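Glycosyl hydrolase, family 38 (Enterococcus faecalis, PDB 5KBP) probably acts as an alpha-mannosidase, hydrolysing terminal alpha-linked mannose from carbohydrate substrates in the manner of its glycoside hydrolase family. Local coordinates at residues V696-Q701 with N711-Q716; E685-D690 with Y738-D743; Y451-P456 with V461-V466; T421-I426 with D469-Y474; A328-G333 with L859-Q864. All blocks are in the same frame, centred on the assembly; numbering follows the deposited sequence.

Contact 1: residues V696-Q701 with N711-Q716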
# COMPACT_ATOMS: atom_id res chain seq x y z
N VAL A 696 -25.68 19.87 -14.28
CA VAL A 696 -27.01 19.48 -13.85
C VAL A 696 -27.67 20.64 -13.11
O VAL A 696 -27.02 21.39 -12.36
CB VAL A 696 -26.95 18.22 -12.97
CG1 VAL A 696 -26.20 18.48 -11.67
CG2 VAL A 696 -28.35 17.70 -12.68
N THR A 697 -28.97 20.81 -13.35
CA THR A 697 -29.77 21.82 -12.66
C THR A 697 -30.43 21.18 -11.45
O THR A 697 -31.15 20.19 -11.58
CB THR A 697 -30.82 22.42 -13.60
OG1 THR A 697 -30.17 23.12 -14.67
CG2 THR A 697 -31.72 23.38 -12.85
N ARG A 698 -30.18 21.75 -10.27
CA ARG A 698 -30.70 21.20 -9.03
C ARG A 698 -31.59 22.21 -8.32
O ARG A 698 -31.32 23.42 -8.37
CB ARG A 698 -29.55 20.77 -8.10
CG ARG A 698 -28.65 19.69 -8.68
CD ARG A 698 -27.83 19.01 -7.59
NE ARG A 698 -27.25 17.76 -8.05
CZ ARG A 698 -25.94 17.54 -8.19
NH1 ARG A 698 -25.50 16.37 -8.62
NH2 ARG A 698 -25.08 18.50 -7.89
N PRO A 699 -32.65 21.76 -7.65
CA PRO A 699 -33.57 22.70 -7.01
C PRO A 699 -33.08 23.14 -5.63
O PRO A 699 -32.47 22.37 -4.89
CB PRO A 699 -34.87 21.89 -6.89
CG PRO A 699 -34.39 20.49 -6.74
CD PRO A 699 -33.12 20.37 -7.54
N ASN A 700 -33.35 24.40 -5.31
CA ASN A 700 -33.09 24.91 -3.97
C ASN A 700 -34.26 24.67 -3.02
O ASN A 700 -34.04 24.47 -1.82
CB ASN A 700 -32.77 26.41 -4.02
CG ASN A 700 -31.53 26.71 -4.82
OD1 ASN A 700 -30.61 25.90 -4.89
ND2 ASN A 700 -31.49 27.89 -5.43
N GLN A 701 -35.48 24.68 -3.54
CA GLN A 701 -36.65 24.34 -2.74
C GLN A 701 -36.67 22.85 -2.47
O GLN A 701 -36.65 22.04 -3.41
CB GLN A 701 -37.93 24.78 -3.46
N ASN A 711 -29.11 19.80 3.01
CA ASN A 711 -29.27 19.24 1.67
C ASN A 711 -27.89 19.12 1.02
O ASN A 711 -27.56 19.89 0.11
CB ASN A 711 -30.21 20.10 0.83
CG ASN A 711 -30.50 19.49 -0.53
OD1 ASN A 711 -30.39 18.28 -0.72
ND2 ASN A 711 -30.87 20.34 -1.48
N PRO A 712 -27.07 18.18 1.47
CA PRO A 712 -25.73 18.03 0.88
C PRO A 712 -25.82 17.40 -0.51
O PRO A 712 -26.47 16.37 -0.70
CB PRO A 712 -25.00 17.12 1.87
CG PRO A 712 -26.09 16.31 2.49
CD PRO A 712 -27.30 17.21 2.56
N GLN A 713 -25.15 18.02 -1.47
CA GLN A 713 -25.15 17.57 -2.85
C GLN A 713 -23.73 17.27 -3.31
O GLN A 713 -22.75 17.77 -2.75
CB GLN A 713 -25.77 18.63 -3.77
CG GLN A 713 -27.25 18.87 -3.54
CD GLN A 713 -28.11 17.70 -4.00
OE1 GLN A 713 -27.70 16.91 -4.85
NE2 GLN A 713 -29.31 17.59 -3.44
N HIS A 714 -23.63 16.43 -4.34
CA HIS A 714 -22.35 16.08 -4.93
C HIS A 714 -21.98 17.09 -6.02
O HIS A 714 -22.84 17.52 -6.79
CB HIS A 714 -22.38 14.68 -5.54
CG HIS A 714 -22.82 13.61 -4.58
ND1 HIS A 714 -24.15 13.37 -4.30
CD2 HIS A 714 -22.11 12.72 -3.84
CE1 HIS A 714 -24.24 12.37 -3.43
NE2 HIS A 714 -23.01 11.97 -3.14
N GLN A 715 -20.70 17.45 -6.07
CA GLN A 715 -20.18 18.29 -7.14
C GLN A 715 -18.86 17.72 -7.62
O GLN A 715 -18.16 17.01 -6.90
CB GLN A 715 -19.98 19.74 -6.69
CG GLN A 715 -18.80 19.96 -5.75
CD GLN A 715 -18.53 21.42 -5.48
OE1 GLN A 715 -18.96 22.30 -6.23
NE2 GLN A 715 -17.82 21.70 -4.39
N GLN A 716 -18.53 18.03 -8.87
CA GLN A 716 -17.25 17.65 -9.45
C GLN A 716 -16.28 18.81 -9.39
O GLN A 716 -15.52 18.95 -8.43
CB GLN A 716 -17.43 17.16 -10.89
CG GLN A 716 -17.85 15.70 -11.01
CD GLN A 716 -16.66 14.75 -10.95
OE1 GLN A 716 -15.67 14.94 -11.65
NE2 GLN A 716 -16.77 13.72 -10.12
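Arg-698 reaches from strand 695-699 toward the backbone of His-714, and most of the contact is made by this one side chain. The polar part is a weak hydrogen bond: Arg-698 NH2 lies 2.7 Å from His-714 O, but its N-H is bent to 130°. NH1 forms a salt bridge with Glu-284, the stronger polar partner of this guanidinium.

Packing makes up the rest. Arg-698 runs extended from CG to NE and lies alongside Gln-713, the two chains running opposite ways, with guanidinium and amide planes 28° apart. Gln-713 OE1 sits over one face of the guanidinium, 3.3 Å from Arg-698 NE, at an angle too poor for a hydrogen bond. Val-696 CG1 is 3.6 Å from the guanidinium plane, over its centre. Gln-713 can curl back because its chain bends at chi2 (-71°), and its NE2 then donates to Asn-711 OD1 at 3.0 Å, a bond that ties the amide to its own segment.

The backbones stay apart, with 9.1 Å between the CA atoms of Arg-698 and Gln-713. This is the face-to-face packing of a beta sandwich: strand 695-699 edges one antiparallel sheet, and strand 713-714 belongs to the other.

Contact 2: residues E685-D690 with Y738-D743; sequences ETHEAD and YEVLAD
Strands 686-690 and 738-740 run nearly antiparallel, at 162°, with their axes 9.5 Å apart, so side chains rather than backbone bonds bridge them. His-687 and Tyr-738 reach toward each other from the two strands and meet at the hydroxyl: His-687 NE2 and Tyr-738 OH are 2.8 Å apart in a hydrogen bond whose donor could be either. The hydroxyl lies at the edge of the imidazole, in its plane, and NE2 lies in that of the phenol. The two rings are turned 85° to each other.

Such spacing is that of two sheets packed face to face in the beta sandwich of the family 38 C-terminal domain, strand 686-690 in one sheet and strand 737-740 in the other.

Val-740 takes a face of the imidazole. Its CG2 makes a CH-pi contact 3.5 Å from the His-687 ring centroid, only 6° off the normal. Val-740 has CG1 anti to the backbone N, which lays CG2 on the ring. Ala-689 CB adds an apolar contact 3.8 Å from Tyr-738 CZ. Beyond the two strands, His-687 ND1 is hydrogen-bonded to Asn-700 OD1 and Tyr-738 OH to Arg-698 NH2; bonds at both nitrogens should hold the imidazole in this rotation.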
# COMPACT_ATOMS: atom_id res chain seq x y z
N GLU A 685 -34.55 29.81 -7.61
CA GLU A 685 -35.25 28.54 -7.53
C GLU A 685 -34.31 27.36 -7.73
O GLU A 685 -34.51 26.30 -7.13
CB GLU A 685 -36.38 28.48 -8.56
N THR A 686 -33.28 27.53 -8.56
CA THR A 686 -32.38 26.43 -8.90
C THR A 686 -30.93 26.90 -8.84
O THR A 686 -30.64 28.10 -8.83
CB THR A 686 -32.68 25.87 -10.30
OG1 THR A 686 -32.65 26.94 -11.25
CG2 THR A 686 -34.04 25.18 -10.33
N HIS A 687 -30.03 25.93 -8.80
CA HIS A 687 -28.60 26.17 -8.93
C HIS A 687 -28.02 25.10 -9.85
O HIS A 687 -28.69 24.12 -10.20
CB HIS A 687 -27.89 26.16 -7.57
CG HIS A 687 -27.86 24.82 -6.91
ND1 HIS A 687 -28.86 24.38 -6.07
CD2 HIS A 687 -26.95 23.82 -6.95
CE1 HIS A 687 -28.57 23.17 -5.63
NE2 HIS A 687 -27.41 22.81 -6.15
N GLU A 688 -26.77 25.29 -10.26
CA GLU A 688 -26.10 24.37 -11.16
C GLU A 688 -24.82 23.84 -10.53
O GLU A 688 -24.19 24.52 -9.72
CB GLU A 688 -25.79 25.04 -12.51
CG GLU A 688 -27.03 25.42 -13.30
CD GLU A 688 -26.69 25.99 -14.66
OE1 GLU A 688 -25.49 26.11 -14.97
OE2 GLU A 688 -27.63 26.32 -15.42
N ALA A 689 -24.45 22.62 -10.92
CA ALA A 689 -23.26 21.98 -10.39
C ALA A 689 -22.67 21.07 -11.46
O ALA A 689 -23.39 20.50 -12.28
CB ALA A 689 -23.56 21.18 -9.12
N ASP A 690 -21.34 20.94 -11.43
CA ASP A 690 -20.66 20.06 -12.36
C ASP A 690 -20.87 18.61 -11.95
O ASP A 690 -20.60 18.22 -10.81
CB ASP A 690 -19.16 20.38 -12.39
CG ASP A 690 -18.44 19.67 -13.52
OD1 ASP A 690 -19.03 19.54 -14.61
OD2 ASP A 690 -17.29 19.24 -13.31
N TYR A 738 -21.00 20.07 -1.25
CA TYR A 738 -21.42 21.46 -1.16
C TYR A 738 -22.87 21.52 -0.72
O TYR A 738 -23.58 20.50 -0.70
CB TYR A 738 -21.24 22.20 -2.49
CG TYR A 738 -22.31 21.88 -3.51
CD1 TYR A 738 -22.22 20.75 -4.31
CD2 TYR A 738 -23.42 22.71 -3.67
CE1 TYR A 738 -23.20 20.46 -5.24
CE2 TYR A 738 -24.40 22.42 -4.60
CZ TYR A 738 -24.28 21.29 -5.38
OH TYR A 738 -25.26 21.00 -6.31
N GLU A 739 -23.32 22.72 -0.37
CA GLU A 739 -24.72 22.96 -0.04
C GLU A 739 -25.05 24.41 -0.35
O GLU A 739 -24.28 25.31 0.02
CB GLU A 739 -25.01 22.65 1.43
CG GLU A 739 -26.44 22.96 1.85
CD GLU A 739 -26.74 22.55 3.28
OE1 GLU A 739 -27.92 22.30 3.59
OE2 GLU A 739 -25.79 22.47 4.09
N VAL A 740 -26.17 24.63 -1.02
CA VAL A 740 -26.66 25.97 -1.32
C VAL A 740 -27.67 26.33 -0.25
O VAL A 740 -28.76 25.76 -0.19
CB VAL A 740 -27.27 26.05 -2.73
CG1 VAL A 740 -27.69 27.47 -3.05
CG2 VAL A 740 -26.29 25.52 -3.76
N LEU A 741 -27.31 27.28 0.61
CA LEU A 741 -28.15 27.63 1.74
C LEU A 741 -29.36 28.44 1.28
O LEU A 741 -29.46 28.86 0.12
CB LEU A 741 -27.35 28.40 2.79
CG LEU A 741 -26.71 27.58 3.92
CD1 LEU A 741 -25.98 26.35 3.38
CD2 LEU A 741 -25.76 28.44 4.73
N ALA A 742 -30.29 28.66 2.21
CA ALA A 742 -31.58 29.27 1.87
C ALA A 742 -31.43 30.70 1.37
O ALA A 742 -32.23 31.16 0.55
CB ALA A 742 -32.52 29.22 3.07
N ASP A 743 -30.42 31.43 1.86
CA ASP A 743 -30.18 32.80 1.42
C ASP A 743 -29.24 32.87 0.22
O ASP A 743 -28.66 33.93 -0.04
CB ASP A 743 -29.64 33.64 2.58
CG ASP A 743 -28.42 33.02 3.24
OD1 ASP A 743 -27.44 32.72 2.53
OD2 ASP A 743 -28.44 32.83 4.47

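Contact 3: residues Y451-P456 with V461-V466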
# COMPACT_ATOMS: atom_id res chain seq x y z
N TYR A 451 19.58 37.05 -16.49
CA TYR A 451 19.12 36.32 -17.67
C TYR A 451 17.88 36.97 -18.26
O TYR A 451 17.22 37.80 -17.63
CB TYR A 451 18.84 34.85 -17.33
CG TYR A 451 20.09 34.02 -17.21
CD1 TYR A 451 20.63 33.38 -18.32
CD2 TYR A 451 20.74 33.87 -16.00
CE1 TYR A 451 21.78 32.61 -18.22
CE2 TYR A 451 21.88 33.11 -15.88
CZ TYR A 451 22.40 32.48 -17.00
OH TYR A 451 23.55 31.72 -16.89
N GLN A 452 17.57 36.58 -19.49
CA GLN A 452 16.49 37.17 -20.28
C GLN A 452 15.79 36.07 -21.06
O GLN A 452 16.44 35.16 -21.59
CB GLN A 452 17.04 38.24 -21.22
CG GLN A 452 16.03 38.84 -22.18
CD GLN A 452 16.66 39.86 -23.11
OE1 GLN A 452 16.53 39.76 -24.34
NE2 GLN A 452 17.35 40.84 -22.54
N VAL A 453 14.47 36.16 -21.14
CA VAL A 453 13.66 35.17 -21.85
C VAL A 453 13.42 35.67 -23.27
O VAL A 453 13.08 36.85 -23.48
CB VAL A 453 12.33 34.91 -21.13
CG1 VAL A 453 11.51 33.86 -21.87
CG2 VAL A 453 12.59 34.48 -19.70
N ILE A 454 13.59 34.79 -24.25
CA ILE A 454 13.37 35.12 -25.65
C ILE A 454 12.56 34.01 -26.31
O ILE A 454 12.59 32.86 -25.88
CB ILE A 454 14.69 35.35 -26.42
CG1 ILE A 454 15.58 34.11 -26.35
CG2 ILE A 454 15.41 36.59 -25.89
CD1 ILE A 454 16.77 34.17 -27.28
N ASP A 455 11.84 34.38 -27.37
CA ASP A 455 11.05 33.46 -28.17
C ASP A 455 11.92 32.97 -29.33
O ASP A 455 13.06 33.42 -29.45
CB ASP A 455 9.77 34.15 -28.65
CG ASP A 455 10.04 35.23 -29.68
OD1 ASP A 455 11.12 35.85 -29.64
OD2 ASP A 455 9.16 35.46 -30.53
N PRO A 456 11.44 32.05 -30.18
CA PRO A 456 12.27 31.62 -31.32
C PRO A 456 12.71 32.76 -32.22
O PRO A 456 13.78 32.68 -32.83
CB PRO A 456 11.37 30.63 -32.06
CG PRO A 456 10.50 30.07 -31.00
CD PRO A 456 10.24 31.20 -30.04
N VAL A 461 10.96 38.35 -23.97
CA VAL A 461 9.68 38.14 -23.30
C VAL A 461 9.78 38.63 -21.87
O VAL A 461 10.79 38.38 -21.19
CB VAL A 461 9.26 36.65 -23.36
CG1 VAL A 461 7.88 36.46 -22.75
CG2 VAL A 461 9.30 36.14 -24.79
N ALA A 462 8.75 39.32 -21.40
CA ALA A 462 8.75 39.83 -20.04
C ALA A 462 8.76 38.69 -19.04
O ALA A 462 8.03 37.70 -19.19
CB ALA A 462 7.53 40.72 -19.81
N SER A 463 9.59 38.81 -18.01
CA SER A 463 9.74 37.76 -17.01
C SER A 463 10.30 38.36 -15.73
O SER A 463 10.55 39.57 -15.64
CB SER A 463 10.63 36.63 -17.53
OG SER A 463 11.98 37.06 -17.62
N ARG A 464 10.51 37.50 -14.74
CA ARG A 464 11.09 37.89 -13.46
C ARG A 464 11.80 36.68 -12.87
O ARG A 464 11.23 35.59 -12.83
CB ARG A 464 10.02 38.41 -12.50
CG ARG A 464 10.56 38.83 -11.14
CD ARG A 464 9.46 39.35 -10.23
NE ARG A 464 8.55 38.29 -9.80
CZ ARG A 464 8.68 37.61 -8.66
NH1 ARG A 464 9.68 37.88 -7.84
NH2 ARG A 464 7.80 36.67 -8.35
N ILE A 465 13.04 36.88 -12.43
CA ILE A 465 13.80 35.81 -11.79
C ILE A 465 13.29 35.65 -10.37
O ILE A 465 13.44 36.54 -9.53
CB ILE A 465 15.31 36.11 -11.81
CG1 ILE A 465 15.80 36.24 -13.25
CG2 ILE A 465 16.08 35.02 -11.08
CD1 ILE A 465 15.52 35.03 -14.12
N VAL A 466 12.68 34.50 -10.09
CA VAL A 466 12.07 34.27 -8.78
C VAL A 466 13.13 33.88 -7.75
O VAL A 466 13.27 34.52 -6.71
CB VAL A 466 10.96 33.21 -8.88
CG1 VAL A 466 10.38 32.92 -7.50
CG2 VAL A 466 9.87 33.67 -9.83
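Val-453 and Val-461 meet where the chain turns back on itself, and the tight part of the contact lies here. Val-461 N donates to Val-453 O over 2.6 Å, nearly straight at the hydrogen (173°), although the donor stands 37° above the carbonyl plane. Next to this bond the two valines cross obliquely, Val-453 CG1 touching Val-461 CB at 3.9 Å. The branches of Val-453 divide the work: CG1, anti to the backbone N (chi1 -179°), goes to Val-461, while CG2 turns to Ser-463 and comes within 3.4 Å of its OG and 3.6 Å of its CB. Leu-509 and Val-492, from strands 503-511 and 483-499, also pack on Val-453 and help bury it.

Toward the turn the packing is looser. Val-461 CG2 lies 4.0 Å from Asp-455 N, and Asp-455 CB is 4.4 Å from the same methyl. Both residues are partly exposed. The carboxylate of Asp-455 looks to the connecting loop instead, its OD1 taking weak hydrogen bonds from the backbone N of Gly-458 and Lys-459.

Beyond Ser-463 the segments diverge: strand 463-475 leaves to pair with strand 483-499, while strand 451-454 pairs with strand 503-511. The arrangement is that of a short beta hairpin, its two arms joined by the loop at 455-459, whose second arm passes from one antiparallel sheet into another.

Contact 4: residues T421-I426 with D469-Y474; sequences TVEVEI and DVRFGY
Glu-423 and Arg-471 reach out from their two strands and meet carboxylate to guanidinium in a two-pronged salt bridge. Arg-471 NH1 donates to Glu-423 OE2 at 2.8 Å. The companion bond, from Arg-471 NH2 to Glu-423 OE1 at 2.9 Å, is weak. The two flat groups are not coplanar: their planes stand 40° apart, and NH1 meets OE2 on its syn side but 31° out of the carboxylate plane. Seen from the arginine the fit is flatter, since OE2 lies at the guanidinium edge, near its plane.

The side chains cover the distance by stretching. Glu-423 has CG anti to the backbone N (chi1 -159°) and continues extended, whereas Arg-471 starts with CG between the backbone N and the carbonyl carbon and then runs straight from CG to NE. Along its own strand, Asp-469 adds a third bond: Arg-471 NH1 reaches Asp-469 OD2 at 2.8 Å, using the anti lone pair of that oxygen and again keeping close to the guanidinium plane.

Strands 416-430 and 463-475 are the outer members of a three-stranded antiparallel sheet, so the bridge passes across the central strand 483-499. Tyr-489 of that strand makes a cation-pi contact with Arg-471. One arginine thus serves two carboxylates whose nearest oxygens, Glu-423 OE2 and Asp-469 OD2, stay 4.7 Å apart; its positive charge probably offsets their mutual repulsion and favours the ionised form of both.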
# COMPACT_ATOMS: atom_id res chain seq x y z
N THR A 421 5.53 29.36 -13.61
CA THR A 421 6.87 29.27 -13.05
C THR A 421 7.60 28.11 -13.71
O THR A 421 7.06 27.00 -13.81
CB THR A 421 6.81 29.07 -11.53
OG1 THR A 421 6.82 30.35 -10.87
CG2 THR A 421 7.98 28.23 -11.03
N VAL A 422 8.82 28.37 -14.19
CA VAL A 422 9.62 27.37 -14.89
C VAL A 422 11.01 27.34 -14.27
O VAL A 422 11.67 28.38 -14.15
CB VAL A 422 9.72 27.68 -16.40
CG1 VAL A 422 10.70 26.73 -17.07
CG2 VAL A 422 8.35 27.61 -17.05
N GLU A 423 11.46 26.16 -13.86
CA GLU A 423 12.80 25.97 -13.32
C GLU A 423 13.73 25.53 -14.44
O GLU A 423 13.46 24.53 -15.11
CB GLU A 423 12.79 24.96 -12.18
CG GLU A 423 13.99 25.07 -11.25
CD GLU A 423 13.95 24.06 -10.12
OE1 GLU A 423 13.30 23.01 -10.28
OE2 GLU A 423 14.56 24.32 -9.06
N VAL A 424 14.81 26.27 -14.64
CA VAL A 424 15.74 26.04 -15.74
C VAL A 424 17.13 25.82 -15.16
O VAL A 424 17.61 26.64 -14.37
CB VAL A 424 15.74 27.21 -16.74
CG1 VAL A 424 16.68 26.92 -17.90
CG2 VAL A 424 14.33 27.48 -17.24
N GLU A 425 17.77 24.73 -15.57
CA GLU A 425 19.14 24.44 -15.16
C GLU A 425 20.10 25.30 -15.97
O GLU A 425 20.15 25.19 -17.20
CB GLU A 425 19.44 22.96 -15.36
CG GLU A 425 20.85 22.54 -14.98
CD GLU A 425 21.18 21.14 -15.45
OE1 GLU A 425 21.65 20.99 -16.59
OE2 GLU A 425 20.96 20.18 -14.67
N ILE A 426 20.87 26.14 -15.29
CA ILE A 426 21.82 27.02 -15.97
C ILE A 426 23.25 26.50 -15.92
O ILE A 426 24.07 26.90 -16.76
CB ILE A 426 21.75 28.45 -15.40
CG1 ILE A 426 22.05 28.46 -13.90
CG2 ILE A 426 20.39 29.07 -15.69
CD1 ILE A 426 22.08 29.85 -13.30
N ASP A 469 18.76 28.07 -7.08
CA ASP A 469 18.92 26.91 -6.22
C ASP A 469 20.10 26.08 -6.70
O ASP A 469 20.27 25.87 -7.91
CB ASP A 469 17.65 26.06 -6.18
CG ASP A 469 17.60 25.14 -4.98
OD1 ASP A 469 18.19 25.50 -3.94
OD2 ASP A 469 16.96 24.07 -5.06
N VAL A 470 20.91 25.62 -5.76
CA VAL A 470 22.01 24.70 -6.02
C VAL A 470 21.75 23.43 -5.23
O VAL A 470 21.73 23.46 -3.99
CB VAL A 470 23.37 25.31 -5.65
CG1 VAL A 470 24.48 24.28 -5.84
CG2 VAL A 470 23.65 26.55 -6.48
N ARG A 471 21.54 22.32 -5.93
CA ARG A 471 21.22 21.06 -5.28
C ARG A 471 21.78 19.91 -6.11
O ARG A 471 22.25 20.09 -7.23
CB ARG A 471 19.70 20.90 -5.11
CG ARG A 471 18.95 20.79 -6.42
CD ARG A 471 17.47 20.51 -6.21
NE ARG A 471 16.75 20.49 -7.48
CZ ARG A 471 16.16 21.55 -8.02
NH1 ARG A 471 16.20 22.72 -7.40
NH2 ARG A 471 15.53 21.44 -9.18
N PHE A 472 21.72 18.72 -5.52
CA PHE A 472 22.11 17.50 -6.20
C PHE A 472 21.03 17.07 -7.18
O PHE A 472 19.84 17.33 -6.98
CB PHE A 472 22.39 16.40 -5.18
CG PHE A 472 22.25 15.01 -5.73
CD1 PHE A 472 23.27 14.42 -6.45
CD2 PHE A 472 21.09 14.28 -5.50
CE1 PHE A 472 23.14 13.14 -6.95
CE2 PHE A 472 20.95 12.99 -6.00
CZ PHE A 472 21.98 12.42 -6.72
N GLY A 473 21.46 16.43 -8.27
CA GLY A 473 20.54 15.92 -9.27
C GLY A 473 21.20 14.81 -10.05
O GLY A 473 22.42 14.62 -10.00
N TYR A 474 20.38 14.06 -10.78
CA TYR A 474 20.88 12.94 -11.56
C TYR A 474 20.04 12.78 -12.82
O TYR A 474 18.92 13.31 -12.93
CB TYR A 474 20.87 11.63 -10.75
CG TYR A 474 19.50 11.22 -10.26
CD1 TYR A 474 18.99 11.74 -9.07
CD2 TYR A 474 18.72 10.32 -10.97
CE1 TYR A 474 17.75 11.37 -8.61
CE2 TYR A 474 17.47 9.95 -10.51
CZ TYR A 474 16.99 10.47 -9.33
OH TYR A 474 15.75 10.11 -8.87

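Contact 5: residues A328-G333 with L859-Q864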
# COMPACT_ATOMS: atom_id res chain seq x y z
N ALA A 328 3.28 12.57 -28.43
CA ALA A 328 4.58 11.93 -28.57
C ALA A 328 4.56 10.77 -29.55
O ALA A 328 5.62 10.35 -30.02
CB ALA A 328 5.09 11.46 -27.21
N TYR A 329 3.38 10.23 -29.86
CA TYR A 329 3.28 9.18 -30.87
C TYR A 329 3.71 9.69 -32.24
O TYR A 329 4.18 8.90 -33.07
CB TYR A 329 1.86 8.63 -30.91
CG TYR A 329 1.60 7.65 -32.04
CD1 TYR A 329 1.88 6.30 -31.88
CD2 TYR A 329 1.09 8.08 -33.26
CE1 TYR A 329 1.65 5.41 -32.91
CE2 TYR A 329 0.86 7.19 -34.29
CZ TYR A 329 1.14 5.85 -34.11
OH TYR A 329 0.91 4.96 -35.13
N GLU A 330 3.55 10.99 -32.50
CA GLU A 330 3.89 11.53 -33.80
C GLU A 330 5.38 11.40 -34.11
O GLU A 330 5.76 11.29 -35.28
CB GLU A 330 3.46 12.99 -33.88
CG GLU A 330 1.98 13.23 -33.60
CD GLU A 330 1.09 12.84 -34.76
OE1 GLU A 330 1.62 12.61 -35.87
OE2 GLU A 330 -0.15 12.76 -34.58
N VAL A 331 6.23 11.40 -33.08
CA VAL A 331 7.67 11.38 -33.28
C VAL A 331 8.27 10.01 -33.02
O VAL A 331 9.32 9.69 -33.59
CB VAL A 331 8.35 12.46 -32.42
CG1 VAL A 331 7.74 13.83 -32.67
CG2 VAL A 331 8.28 12.12 -30.95
N THR A 332 7.64 9.20 -32.18
CA THR A 332 8.19 7.90 -31.84
C THR A 332 7.48 6.74 -32.51
O THR A 332 8.08 5.67 -32.66
CB THR A 332 8.15 7.67 -30.32
OG1 THR A 332 6.79 7.64 -29.88
CG2 THR A 332 8.90 8.77 -29.59
N GLY A 333 6.23 6.92 -32.91
CA GLY A 333 5.44 5.81 -33.43
C GLY A 333 4.98 4.82 -32.39
O GLY A 333 4.50 3.74 -32.74
N LEU A 859 -14.02 19.70 -35.20
CA LEU A 859 -12.70 19.48 -34.63
C LEU A 859 -11.72 19.15 -35.74
O LEU A 859 -12.01 18.32 -36.60
CB LEU A 859 -12.74 18.35 -33.60
CG LEU A 859 -11.47 18.10 -32.77
CD1 LEU A 859 -11.24 19.23 -31.78
CD2 LEU A 859 -11.56 16.76 -32.05
N HIS A 860 -10.56 19.80 -35.72
CA HIS A 860 -9.55 19.63 -36.75
C HIS A 860 -8.19 19.33 -36.12
O HIS A 860 -7.87 19.81 -35.03
CB HIS A 860 -9.43 20.87 -37.64
CG HIS A 860 -10.62 21.09 -38.52
ND1 HIS A 860 -10.77 20.48 -39.75
CD2 HIS A 860 -11.72 21.87 -38.35
CE1 HIS A 860 -11.91 20.87 -40.30
NE2 HIS A 860 -12.51 21.71 -39.47
N LYS A 861 -7.41 18.52 -36.83
CA LYS A 861 -6.04 18.19 -36.45
C LYS A 861 -5.14 18.53 -37.63
O LYS A 861 -5.15 17.82 -38.64
CB LYS A 861 -5.91 16.72 -36.05
CG LYS A 861 -4.47 16.21 -35.97
CD LYS A 861 -4.43 14.76 -35.51
CE LYS A 861 -3.15 14.07 -35.98
NZ LYS A 861 -1.92 14.81 -35.59
N GLU A 862 -4.36 19.60 -37.50
CA GLU A 862 -3.50 20.10 -38.57
C GLU A 862 -4.31 20.31 -39.85
O GLU A 862 -3.93 19.87 -40.94
CB GLU A 862 -2.32 19.15 -38.81
N THR A 863 -5.45 20.99 -39.70
CA THR A 863 -6.42 21.31 -40.75
C THR A 863 -7.12 20.08 -41.31
O THR A 863 -7.95 20.22 -42.21
CB THR A 863 -5.80 22.10 -41.91
N GLN A 864 -6.83 18.87 -40.80
CA GLN A 864 -7.49 17.67 -41.29
C GLN A 864 -8.67 17.33 -40.40
O GLN A 864 -8.51 17.23 -39.18
CB GLN A 864 -6.51 16.50 -41.33
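A bend at chi2 (-76°) turns the carboxylate of Glu-330 toward Lys-861, whose chain is extended until chi4 (53°) bends its ammonium group. The two side chains span the gap between helix and strand to form a salt bridge, Lys-861 NZ lying 2.9 Å from Glu-330 OE2. The ammonium meets this oxygen from above the carboxylate, 56° out of its plane. Lys-861 CE follows at 3.6 Å from the same OE2, whereas Glu-330 OE1 is 4.2 Å from NZ, so one oxygen carries the bond. That oxygen is shared: Tyr-821 OH, its strongest partner, hydrogen-bonds to it, and Arg-836 adds a second salt bridge, which together should favour a charged carboxylate.

The backbones keep well apart, 12.2 Å between the CA atoms of Glu-330 and Lys-861, and this surface contact rests on the long side chains. Each comes from near the end of its element. Glu-330 is in the last turn of helix 304-332, which Gly-333 leaves with positive phi, and Lys-861 opens a type I' turn closing at Gln-864. The bridge joins the helical middle domain to the C-terminal beta sandwich domain: helix 362-393 packs beside the end of helix 304-332, while strand 892-897 touches Lys-861 through Phe-897.

Contacts 1 and 2 form one continuous region, their centres 6 Å apart: the strands 686-690 and 695-699 are neighbours in one sheet, 713-714 and 737-740 in the facing one, and contact 1 is nested within the loop closed by contact 2. Contacts 3 and 4 make a second pair, centres 16 Å apart, sharing strand 463-475 and touching where Tyr-451 OH packs on Ile-426 CB at 4.0 Å. The two pairs lie far apart, about 45 Å between the centres of contacts 1 and 3. Contact 5 spans 525 residues and encloses the other four along the chain; its centre is 30 Å from that of contact 3. All five lie away from the calcium-binding residues Phe-253 and Tyr-256.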